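Local coordinates for protein-S-isoprenylcysteine O-methyltransferase (Tribolium castaneum, PDB 5V7P) that catalyses the S-adenosyl-L-methionine-dependent methylation of the isoprenylated C-terminal cysteine of proteins at the endoplasmic reticulum membrane, at residues 133-145 / 223-235. Residues are numbered along the deposited sequence; the frame is centred on the assembly and turned at random.
Sequences IAAVSSWVEFFIE and QIILINPLCIPAY. With MPG ([(Z)-octadec-9-enyl] (2R)-2,3-bis(oxidanyl)propanoate), chain B; D10 (decane), chain J; UND (undecane), chain K; D10 (decane), chain I.
Ser-138 and Cys-231 bring the backbones of 133-145 and 223-235 together, with a CA-CA distance of 6.2 Å. Helix 133-145 runs antiparallel to the start of helix 231-258; the axes of the segments 133-145 and 231-235 make 165°. The turn before that helix lies against 133-145 too. It opens with a Schellman motif, in which Ile-227 has positive phi, and joins two inferred transmembrane helices.

Glu-141 reaches this turn with an extended chain, CG anti to the backbone N (chi1 179°). Its OE2 accepts from Leu-230 N at 2.9 Å, on the syn side of the carboxylate; the bond from Cys-231 N to OE1 is weak. The carboxylate thus sits over the backbone N-H groups of Leu-230 and Cys-231, near where helix 231-258 begins. The Asn-228 amide stacks on this carboxylate, planes 24° apart. Asn-228 ND2 gives a nearly straight bond to Gln-223 OE1 (3.1 Å) and a weak one to Ser-138 O. Next to Glu-141 in sequence, Phe-142 turns its ring edge to Leu-226 O, and its CD1 packs 3.8 Å from Leu-226 CG.

Tyr-235 OH donates to Ala-134 O at 2.9 Å, from above the carbonyl plane. That oxygen also accepts from Ser-137 OG and Ser-138 N. The Tyr-235 ring lies between Gln-223 CG on one face and MPG C3 on the other. A phenylalanine here would probably cost Ala-134 O its bond from across the helices. Gln-223 NE2 comes within 3.1 Å of MPG O3, at the lipid's polar head. Ala-134, Ser-138, Gln-223 and Tyr-235 all belong to the pocket that holds this lipid.

Lys-153, from helix 150-153, forms a salt bridge with Glu-145 and bonds to Asn-228 OD1 and the carbonyls of Leu-226 and Ile-227. Helix 90-113 packs on Phe-142 and Leu-226, and helix 156-180 on Ile-225 and Ile-227.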
ATOM      1  N   ILE A 133      10.880   3.838  -7.790  1.00 27.88           N
ATOM      2  CA  ILE A 133      11.412   3.933  -9.146  1.00 28.69           C
ATOM      3  C   ILE A 133      10.273   3.913 -10.156  1.00 24.00           C
ATOM      4  O   ILE A 133      10.233   4.720 -11.092  1.00 26.95           O
ATOM      5  CB  ILE A 133      12.424   2.801  -9.407  1.00 40.07           C
ATOM      6  CG1 ILE A 133      13.720   3.075  -8.637  1.00 39.51           C
ATOM      7  CG2 ILE A 133      12.710   2.650 -10.909  1.00 43.05           C
ATOM      8  CD1 ILE A 133      14.747   1.960  -8.712  1.00 55.75           C
ATOM      9  N   ALA A 134       9.329   2.986  -9.981  1.00 20.89           N
ATOM     10  CA  ALA A 134       8.186   2.919 -10.884  1.00 23.65           C
ATOM     11  C   ALA A 134       7.428   4.239 -10.909  1.00 17.58           C
ATOM     12  O   ALA A 134       7.020   4.709 -11.977  1.00 25.28           O
ATOM     13  CB  ALA A 134       7.257   1.777 -10.471  1.00 18.88           C
ATOM     14  N   ALA A 135       7.237   4.854  -9.740  1.00 20.69           N
ATOM     15  CA  ALA A 135       6.521   6.123  -9.676  1.00 19.20           C
ATOM     16  C   ALA A 135       7.305   7.230 -10.368  1.00 21.15           C
ATOM     17  O   ALA A 135       6.754   7.980 -11.181  1.00 16.55           O
ATOM     18  CB  ALA A 135       6.238   6.491  -8.220  1.00 24.14           C
ATOM     19  N   VAL A 136       8.598   7.350 -10.051  1.00 23.87           N
ATOM     20  CA  VAL A 136       9.428   8.368 -10.691  1.00 28.20           C
ATOM     21  C   VAL A 136       9.520   8.111 -12.189  1.00 25.96           C
ATOM     22  O   VAL A 136       9.502   9.047 -12.998  1.00 29.33           O
ATOM     23  CB  VAL A 136      10.824   8.407 -10.041  1.00 21.27           C
ATOM     24  CG1 VAL A 136      11.750   9.365 -10.788  1.00 29.38           C
ATOM     25  CG2 VAL A 136      10.719   8.816  -8.580  1.00 27.90           C
ATOM     26  N   SER A 137       9.619   6.840 -12.586  1.00 19.00           N
ATOM     27  CA  SER A 137       9.756   6.525 -14.002  1.00 27.69           C
ATOM     28  C   SER A 137       8.530   6.964 -14.791  1.00 28.50           C
ATOM     29  O   SER A 137       8.632   7.239 -15.992  1.00 31.23           O
ATOM     30  CB  SER A 137      10.004   5.028 -14.190  1.00 27.02           C
ATOM     31  OG  SER A 137       8.812   4.286 -14.014  1.00 44.10           O
ATOM     32  N   SER A 138       7.364   7.031 -14.145  1.00 22.30           N
ATOM     33  CA  SER A 138       6.181   7.550 -14.822  1.00 24.63           C
ATOM     34  C   SER A 138       6.222   9.067 -14.925  1.00 26.02           C
ATOM     35  O   SER A 138       5.619   9.640 -15.840  1.00 20.59           O
ATOM     36  CB  SER A 138       4.907   7.102 -14.100  1.00 20.23           C
ATOM     37  OG  SER A 138       4.652   7.886 -12.947  1.00 27.29           O
ATOM     38  N   TRP A 139       6.926   9.732 -14.008  1.00 26.33           N
ATOM     39  CA  TRP A 139       7.111  11.174 -14.124  1.00 28.49           C
ATOM     40  C   TRP A 139       8.065  11.511 -15.262  1.00 24.67           C
ATOM     41  O   TRP A 139       7.819  12.452 -16.025  1.00 21.55           O
ATOM     42  CB  TRP A 139       7.640  11.752 -12.811  1.00 20.49           C
ATOM     43  CG  TRP A 139       6.796  11.460 -11.616  1.00 22.78           C
ATOM     44  CD1 TRP A 139       5.512  10.997 -11.604  1.00 30.06           C
ATOM     45  CD2 TRP A 139       7.183  11.607 -10.245  1.00 30.13           C
ATOM     46  NE1 TRP A 139       5.076  10.849 -10.309  1.00 25.69           N
ATOM     47  CE2 TRP A 139       6.084  11.215  -9.457  1.00 28.24           C
ATOM     48  CE3 TRP A 139       8.353  12.030  -9.609  1.00 29.44           C
ATOM     49  CZ2 TRP A 139       6.120  11.236  -8.064  1.00 30.37           C
ATOM     50  CZ3 TRP A 139       8.388  12.052  -8.227  1.00 36.58           C
ATOM     51  CH2 TRP A 139       7.277  11.656  -7.470  1.00 25.35           C
ATOM     52  N   VAL A 140       9.162  10.760 -15.389  1.00 26.39           N
ATOM     53  CA  VAL A 140      10.140  11.069 -16.425  1.00 34.78           C
ATOM     54  C   VAL A 140       9.571  10.749 -17.801  1.00 30.16           C
ATOM     55  O   VAL A 140       9.789  11.493 -18.764  1.00 25.46           O
ATOM     56  CB  VAL A 140      11.466  10.326 -16.165  1.00 24.39           C
ATOM     57  CG1 VAL A 140      11.955  10.582 -14.744  1.00 25.55           C
ATOM     58  CG2 VAL A 140      11.325   8.836 -16.425  1.00 48.22           C
ATOM     59  N   GLU A 141       8.823   9.649 -17.918  1.00 29.01           N
ATOM     60  CA  GLU A 141       8.188   9.336 -19.193  1.00 28.55           C
ATOM     61  C   GLU A 141       7.282  10.476 -19.632  1.00 27.22           C
ATOM     62  O   GLU A 141       7.350  10.934 -20.778  1.00 25.64           O
ATOM     63  CB  GLU A 141       7.390   8.034 -19.104  1.00 26.20           C
ATOM     64  CG  GLU A 141       6.699   7.684 -20.422  1.00 28.55           C
ATOM     65  CD  GLU A 141       5.832   6.448 -20.354  1.00 30.55           C
ATOM     66  OE1 GLU A 141       5.853   5.753 -19.319  1.00 38.27           O
ATOM     67  OE2 GLU A 141       5.123   6.177 -21.343  1.00 29.00           O
ATOM     68  N   PHE A 142       6.420  10.947 -18.729  1.00 26.17           N
ATOM     69  CA  PHE A 142       5.503  12.024 -19.077  1.00 29.83           C
ATOM     70  C   PHE A 142       6.258  13.232 -19.615  1.00 22.98           C
ATOM     71  O   PHE A 142       5.974  13.716 -20.717  1.00 19.27           O
ATOM     72  CB  PHE A 142       4.660  12.416 -17.862  1.00 21.23           C
ATOM     73  CG  PHE A 142       3.714  13.556 -18.129  1.00 25.32           C
ATOM     74  CD1 PHE A 142       2.448  13.318 -18.637  1.00 19.19           C
ATOM     75  CD2 PHE A 142       4.095  14.866 -17.881  1.00 18.08           C
ATOM     76  CE1 PHE A 142       1.577  14.362 -18.891  1.00 23.67           C
ATOM     77  CE2 PHE A 142       3.229  15.913 -18.132  1.00 23.96           C
ATOM     78  CZ  PHE A 142       1.968  15.662 -18.637  1.00 20.95           C
ATOM     79  N   PHE A 143       7.244  13.720 -18.860  1.00 27.32           N
ATOM     80  CA  PHE A 143       7.905  14.968 -19.221  1.00 32.78           C
ATOM     81  C   PHE A 143       8.857  14.804 -20.400  1.00 24.44           C
ATOM     82  O   PHE A 143       9.030  15.746 -21.180  1.00 35.68           O
ATOM     83  CB  PHE A 143       8.641  15.538 -18.009  1.00 26.65           C
ATOM     84  CG  PHE A 143       7.721  16.120 -16.979  1.00 25.41           C
ATOM     85  CD1 PHE A 143       7.099  17.337 -17.202  1.00 27.78           C
ATOM     86  CD2 PHE A 143       7.456  15.443 -15.801  1.00 30.74           C
ATOM     87  CE1 PHE A 143       6.240  17.872 -16.265  1.00 37.57           C
ATOM     88  CE2 PHE A 143       6.599  15.973 -14.860  1.00 28.90           C
ATOM     89  CZ  PHE A 143       5.987  17.190 -15.093  1.00 28.54           C
ATOM     90  N   ILE A 144       9.479  13.634 -20.555  1.00 22.61           N
ATOM     91  CA  ILE A 144      10.239  13.367 -21.772  1.00 29.77           C
ATOM     92  C   ILE A 144       9.296  13.278 -22.965  1.00 30.11           C
ATOM     93  O   ILE A 144       9.555  13.853 -24.028  1.00 28.61           O
ATOM     94  CB  ILE A 144      11.082  12.086 -21.615  1.00 29.41           C
ATOM     95  CG1 ILE A 144      12.221  12.332 -20.620  1.00 24.55           C
ATOM     96  CG2 ILE A 144      11.642  11.629 -22.968  1.00 30.83           C
ATOM     97  CD1 ILE A 144      13.107  11.119 -20.353  1.00 26.81           C
ATOM     98  N   GLU A 145       8.181  12.561 -22.803  1.00 28.89           N
ATOM     99  CA  GLU A 145       7.220  12.430 -23.893  1.00 26.22           C
ATOM    100  C   GLU A 145       6.517  13.751 -24.176  1.00 29.38           C
ATOM    101  O   GLU A 145       6.202  14.056 -25.332  1.00 29.59           O
ATOM    102  CB  GLU A 145       6.196  11.345 -23.568  1.00 22.33           C
ATOM    103  CG  GLU A 145       6.731   9.930 -23.706  1.00 26.68           C
ATOM    104  CD  GLU A 145       5.729   8.886 -23.263  1.00 24.88           C
ATOM    105  OE1 GLU A 145       4.704   9.263 -22.659  1.00 28.77           O
ATOM    106  OE2 GLU A 145       5.966   7.687 -23.518  1.00 32.04           O
ATOM    107  N   GLN A 223      -2.003   6.022 -14.897  1.00 17.60           N
ATOM    108  CA  GLN A 223      -1.178   6.099 -16.095  1.00 19.79           C
ATOM    109  C   GLN A 223      -1.990   6.384 -17.349  1.00 22.12           C
ATOM    110  O   GLN A 223      -1.432   6.882 -18.332  1.00 17.00           O
ATOM    111  CB  GLN A 223      -0.384   4.801 -16.262  1.00 24.63           C
ATOM    112  CG  GLN A 223       0.534   4.514 -15.087  1.00 19.72           C
ATOM    113  CD  GLN A 223       1.399   5.708 -14.736  1.00 26.77           C
ATOM    114  OE1 GLN A 223       2.191   6.174 -15.553  1.00 29.36           O
ATOM    115  NE2 GLN A 223       1.229   6.229 -13.525  1.00 20.93           N
ATOM    116  N   ILE A 224      -3.289   6.085 -17.339  1.00 17.33           N
ATOM    117  CA  ILE A 224      -4.148   6.552 -18.420  1.00 14.25           C
ATOM    118  C   ILE A 224      -4.323   8.061 -18.329  1.00 16.79           C
ATOM    119  O   ILE A 224      -4.345   8.762 -19.348  1.00 19.10           O
ATOM    120  CB  ILE A 224      -5.501   5.816 -18.393  1.00 22.50           C
ATOM    121  CG1 ILE A 224      -5.274   4.307 -18.555  1.00 24.64           C
ATOM    122  CG2 ILE A 224      -6.421   6.357 -19.491  1.00 23.44           C
ATOM    123  CD1 ILE A 224      -6.539   3.468 -18.556  1.00 22.01           C
ATOM    124  N   ILE A 225      -4.442   8.589 -17.108  1.00 17.88           N
ATOM    125  CA  ILE A 225      -4.460  10.037 -16.929  1.00 16.45           C
ATOM    126  C   ILE A 225      -3.252  10.651 -17.619  1.00 20.52           C
ATOM    127  O   ILE A 225      -3.377  11.562 -18.444  1.00 22.70           O
ATOM    128  CB  ILE A 225      -4.496  10.400 -15.433  1.00 15.87           C
ATOM    129  CG1 ILE A 225      -5.757   9.829 -14.780  1.00 25.61           C
ATOM    130  CG2 ILE A 225      -4.429  11.919 -15.241  1.00 16.98           C
ATOM    131  CD1 ILE A 225      -5.835  10.036 -13.278  1.00 24.39           C
ATOM    132  N   LEU A 226      -2.063  10.130 -17.309  1.00 21.44           N
ATOM    133  CA  LEU A 226      -0.810  10.643 -17.848  1.00 25.02           C
ATOM    134  C   LEU A 226      -0.620  10.331 -19.328  1.00 23.77           C
ATOM    135  O   LEU A 226       0.293  10.893 -19.944  1.00 19.31           O
ATOM    136  CB  LEU A 226       0.362  10.061 -17.045  1.00 23.16           C
ATOM    137  CG  LEU A 226       1.117  10.918 -16.023  1.00 27.29           C
ATOM    138  CD1 LEU A 226       0.293  12.068 -15.463  1.00 20.75           C
ATOM    139  CD2 LEU A 226       1.602  10.035 -14.884  1.00 22.01           C
ATOM    140  N   ILE A 227      -1.445   9.463 -19.907  1.00 23.77           N
ATOM    141  CA  ILE A 227      -1.255   9.014 -21.282  1.00 17.43           C
ATOM    142  C   ILE A 227       0.197   8.576 -21.448  1.00 22.68           C
ATOM    143  O   ILE A 227       0.916   9.075 -22.321  1.00 22.21           O
ATOM    144  CB  ILE A 227      -1.640  10.110 -22.295  1.00 22.41           C
ATOM    145  CG1 ILE A 227      -3.016  10.692 -21.938  1.00 21.29           C
ATOM    146  CG2 ILE A 227      -1.646   9.540 -23.716  1.00 21.16           C
ATOM    147  CD1 ILE A 227      -3.560  11.713 -22.925  1.00 30.25           C
ATOM    148  N   ASN A 228       0.640   7.649 -20.593  1.00 21.69           N
ATOM    149  CA  ASN A 228       1.980   7.086 -20.660  1.00 22.13           C
ATOM    150  C   ASN A 228       1.904   5.716 -21.323  1.00 21.79           C
ATOM    151  O   ASN A 228       1.532   4.734 -20.662  1.00 17.90           O
ATOM    152  CB  ASN A 228       2.590   6.973 -19.259  1.00 27.13           C
ATOM    153  CG  ASN A 228       3.157   8.288 -18.756  1.00 23.21           C
ATOM    154  OD1 ASN A 228       3.480   9.180 -19.537  1.00 21.84           O
ATOM    155  ND2 ASN A 228       3.291   8.408 -17.440  1.00 28.02           N
ATOM    156  N   PRO A 229       2.247   5.582 -22.610  1.00 21.31           N
ATOM    157  CA  PRO A 229       2.102   4.273 -23.270  1.00 23.63           C
ATOM    158  C   PRO A 229       3.036   3.201 -22.734  1.00 26.01           C
ATOM    159  O   PRO A 229       2.760   2.011 -22.934  1.00 23.31           O
ATOM    160  CB  PRO A 229       2.399   4.585 -24.743  1.00 24.10           C
ATOM    161  CG  PRO A 229       3.208   5.833 -24.717  1.00 31.30           C
ATOM    162  CD  PRO A 229       2.721   6.620 -23.541  1.00 20.01           C
ATOM    163  N   LEU A 230       4.128   3.567 -22.066  1.00 22.36           N
ATOM    164  CA  LEU A 230       5.025   2.562 -21.505  1.00 26.13           C
ATOM    165  C   LEU A 230       4.595   2.117 -20.112  1.00 29.50           C
ATOM    166  O   LEU A 230       4.686   0.928 -19.787  1.00 27.55           O
ATOM    167  CB  LEU A 230       6.458   3.100 -21.454  1.00 36.18           C
ATOM    168  CG  LEU A 230       7.082   3.529 -22.786  1.00 34.50           C
ATOM    169  CD1 LEU A 230       8.489   4.062 -22.556  1.00 33.85           C
ATOM    170  CD2 LEU A 230       7.104   2.378 -23.786  1.00 32.04           C
ATOM    171  N   CYS A 231       4.118   3.045 -19.283  1.00 22.78           N
ATOM    172  CA  CYS A 231       3.794   2.710 -17.901  1.00 22.51           C
ATOM    173  C   CYS A 231       2.464   1.979 -17.774  1.00 27.74           C
ATOM    174  O   CYS A 231       2.280   1.213 -16.822  1.00 30.33           O
ATOM    175  CB  CYS A 231       3.770   3.975 -17.044  1.00 18.93           C
ATOM    176  SG  CYS A 231       5.398   4.487 -16.435  1.00 28.42           S
ATOM    177  N   ILE A 232       1.535   2.196 -18.701  1.00 26.66           N
ATOM    178  CA  ILE A 232       0.209   1.591 -18.608  1.00 23.12           C
ATOM    179  C   ILE A 232       0.359   0.074 -18.567  1.00 18.92           C
ATOM    180  O   ILE A 232      -0.118  -0.556 -17.612  1.00 24.96           O
ATOM    181  CB  ILE A 232      -0.705   2.050 -19.759  1.00 19.98           C
ATOM    182  CG1 ILE A 232      -1.218   3.465 -19.484  1.00 23.44           C
ATOM    183  CG2 ILE A 232      -1.886   1.087 -19.946  1.00 21.31           C
ATOM    184  CD1 ILE A 232      -1.939   4.111 -20.664  1.00 29.32           C
ATOM    185  N   PRO A 233       1.010  -0.561 -19.546  1.00 26.54           N
ATOM    186  CA  PRO A 233       1.162  -2.022 -19.453  1.00 22.59           C
ATOM    187  C   PRO A 233       2.038  -2.454 -18.292  1.00 24.05           C
ATOM    188  O   PRO A 233       1.741  -3.460 -17.636  1.00 23.73           O
ATOM    189  CB  PRO A 233       1.780  -2.401 -20.807  1.00 20.49           C
ATOM    190  CG  PRO A 233       1.594  -1.207 -21.680  1.00 25.32           C
ATOM    191  CD  PRO A 233       1.641  -0.038 -20.768  1.00 28.31           C
ATOM    192  N   ALA A 234       3.123  -1.725 -18.027  1.00 18.05           N
ATOM    193  CA  ALA A 234       4.004  -2.074 -16.917  1.00 19.39           C
ATOM    194  C   ALA A 234       3.254  -2.025 -15.592  1.00 22.80           C
ATOM    195  O   ALA A 234       3.357  -2.944 -14.771  1.00 25.55           O
ATOM    196  CB  ALA A 234       5.208  -1.134 -16.894  1.00 24.88           C
ATOM    197  N   TYR A 235       2.489  -0.953 -15.366  1.00 22.55           N
ATOM    198  CA  TYR A 235       1.690  -0.853 -14.148  1.00 20.51           C
ATOM    199  C   TYR A 235       0.657  -1.970 -14.072  1.00 26.70           C
ATOM    200  O   TYR A 235       0.431  -2.546 -13.000  1.00 25.93           O
ATOM    201  CB  TYR A 235       1.003   0.512 -14.084  1.00 23.92           C
ATOM    202  CG  TYR A 235       1.853   1.608 -13.480  1.00 26.52           C
ATOM    203  CD1 TYR A 235       3.186   1.766 -13.842  1.00 24.48           C
ATOM    204  CD2 TYR A 235       1.318   2.491 -12.554  1.00 26.59           C
ATOM    205  CE1 TYR A 235       3.961   2.769 -13.286  1.00 20.56           C
ATOM    206  CE2 TYR A 235       2.083   3.496 -11.996  1.00 21.08           C
ATOM    207  CZ  TYR A 235       3.403   3.632 -12.366  1.00 27.20           C
ATOM    208  OH  TYR A 235       4.166   4.633 -11.808  1.00 20.62           O
TER
HETATM  209  C2  MPG B 325       3.570   1.560  -9.463  1.00 59.11           C
HETATM  210  C3  MPG B 325       2.337   0.814  -9.957  1.00 64.24           C
HETATM  211  C4  MPG B 325       1.798  -0.135  -8.890  1.00 56.78           C
HETATM  212  C5  MPG B 325       0.437  -0.635  -9.319  1.00 56.75           C
HETATM  213  C6  MPG B 325      -0.029  -1.699  -8.338  1.00 59.90           C
HETATM  214  C7  MPG B 325      -0.263  -1.148  -6.934  1.00 61.23           C
HETATM  215  C8  MPG B 325       0.182  -2.223  -5.958  1.00 62.85           C
HETATM  216  C9  MPG B 325      -0.398  -1.912  -4.581  1.00 57.83           C
HETATM  217  C10 MPG B 325       0.333  -1.569  -3.546  1.00 62.80           C
HETATM  218  C11 MPG B 325       1.857  -1.443  -3.594  1.00 60.80           C
HETATM  219  C12 MPG B 325       2.304  -0.392  -2.590  1.00 55.73           C
HETATM  220  C13 MPG B 325       2.091  -0.889  -1.165  1.00 58.70           C
HETATM  221  C14 MPG B 325       2.041   0.322  -0.245  1.00 64.76           C
HETATM  222  C15 MPG B 325       2.082  -0.126   1.214  1.00 68.36           C
HETATM  223  C16 MPG B 325       3.178   0.624   1.968  1.00 63.50           C
HETATM  224  O1  MPG B 325       2.818   3.704  -8.777  1.00 73.41           O
HETATM  225  C1  MPG B 325       3.252   2.478  -8.283  1.00 58.69           C
HETATM  226  CXD MPG B 325       1.034   5.465  -8.672  1.00 51.44           C
HETATM  227  O2  MPG B 325      -0.113   5.588  -9.463  1.00 59.22           O
HETATM  228  C21 MPG B 325       2.152   6.328  -9.274  1.00 64.55           C
HETATM  229  O3  MPG B 325       1.776   6.785 -10.542  1.00 52.90           O
HETATM  230  O4  MPG B 325       0.656   3.150  -8.454  1.00 70.63           O
HETATM  231  CX3 MPG B 325       1.463   4.004  -8.623  1.00 73.59           C
HETATM  232  C1  D10 J 308       6.631  16.012  -9.691  1.00 42.94           C
HETATM  233  C2  D10 J 308       6.268  15.576  -8.273  1.00 48.06           C
HETATM  234  C3  D10 J 308       4.953  14.798  -8.280  1.00 32.56           C
HETATM  235  C4  D10 J 308       4.640  14.345  -6.855  1.00 38.33           C
HETATM  236  C5  D10 J 308       3.345  13.536  -6.832  1.00 32.30           C
HETATM  237  C6  D10 J 308       3.122  13.005  -5.416  1.00 32.41           C
HETATM  238  C7  D10 J 308       1.793  12.258  -5.346  1.00 38.14           C
HETATM  239  C8  D10 J 308       1.747  11.415  -4.072  1.00 43.42           C
HETATM  240  C9  D10 J 308       1.701  12.331  -2.852  1.00 35.51           C
HETATM  241  C1  UND K 309       9.014   0.873 -14.668  1.00 49.06           C
HETATM  242  C2  UND K 309       9.496   0.724 -16.109  1.00 66.58           C
HETATM  243  C3  UND K 309       8.614   1.561 -17.034  1.00 35.62           C
HETATM  244  C4  UND K 309       9.401   2.035 -18.258  1.00 51.06           C
HETATM  245  C5  UND K 309       9.248   3.547 -18.432  1.00 53.57           C
HETATM  246  C6  UND K 309      10.432   4.115 -19.212  1.00 57.43           C
HETATM  247  C7  UND K 309      10.601   5.590 -18.854  1.00 52.14           C
HETATM  248  C8  UND K 309      11.812   6.165 -19.584  1.00 50.89           C
HETATM  249  C9  UND K 309      11.475   6.365 -21.063  1.00 49.17           C
HETATM  250  C10 UND K 309      11.504   7.851 -21.420  1.00 49.79           C
HETATM  251  C11 UND K 309      10.602   8.105 -22.628  1.00 41.32           C
HETATM  252  C3  D10 I 307      11.985  13.955  -8.662  1.00 42.74           C
HETATM  253  C4  D10 I 307      12.357  13.738 -10.126  1.00 56.09           C
HETATM  254  C5  D10 I 307      11.236  14.254 -11.029  1.00 40.79           C
HETATM  255  C6  D10 I 307      11.619  14.036 -12.491  1.00 47.18           C
HETATM  256  C7  D10 I 307      10.508  14.562 -13.397  1.00 44.12           C
HETATM  257  C8  D10 I 307      10.981  14.542 -14.848  1.00 43.75           C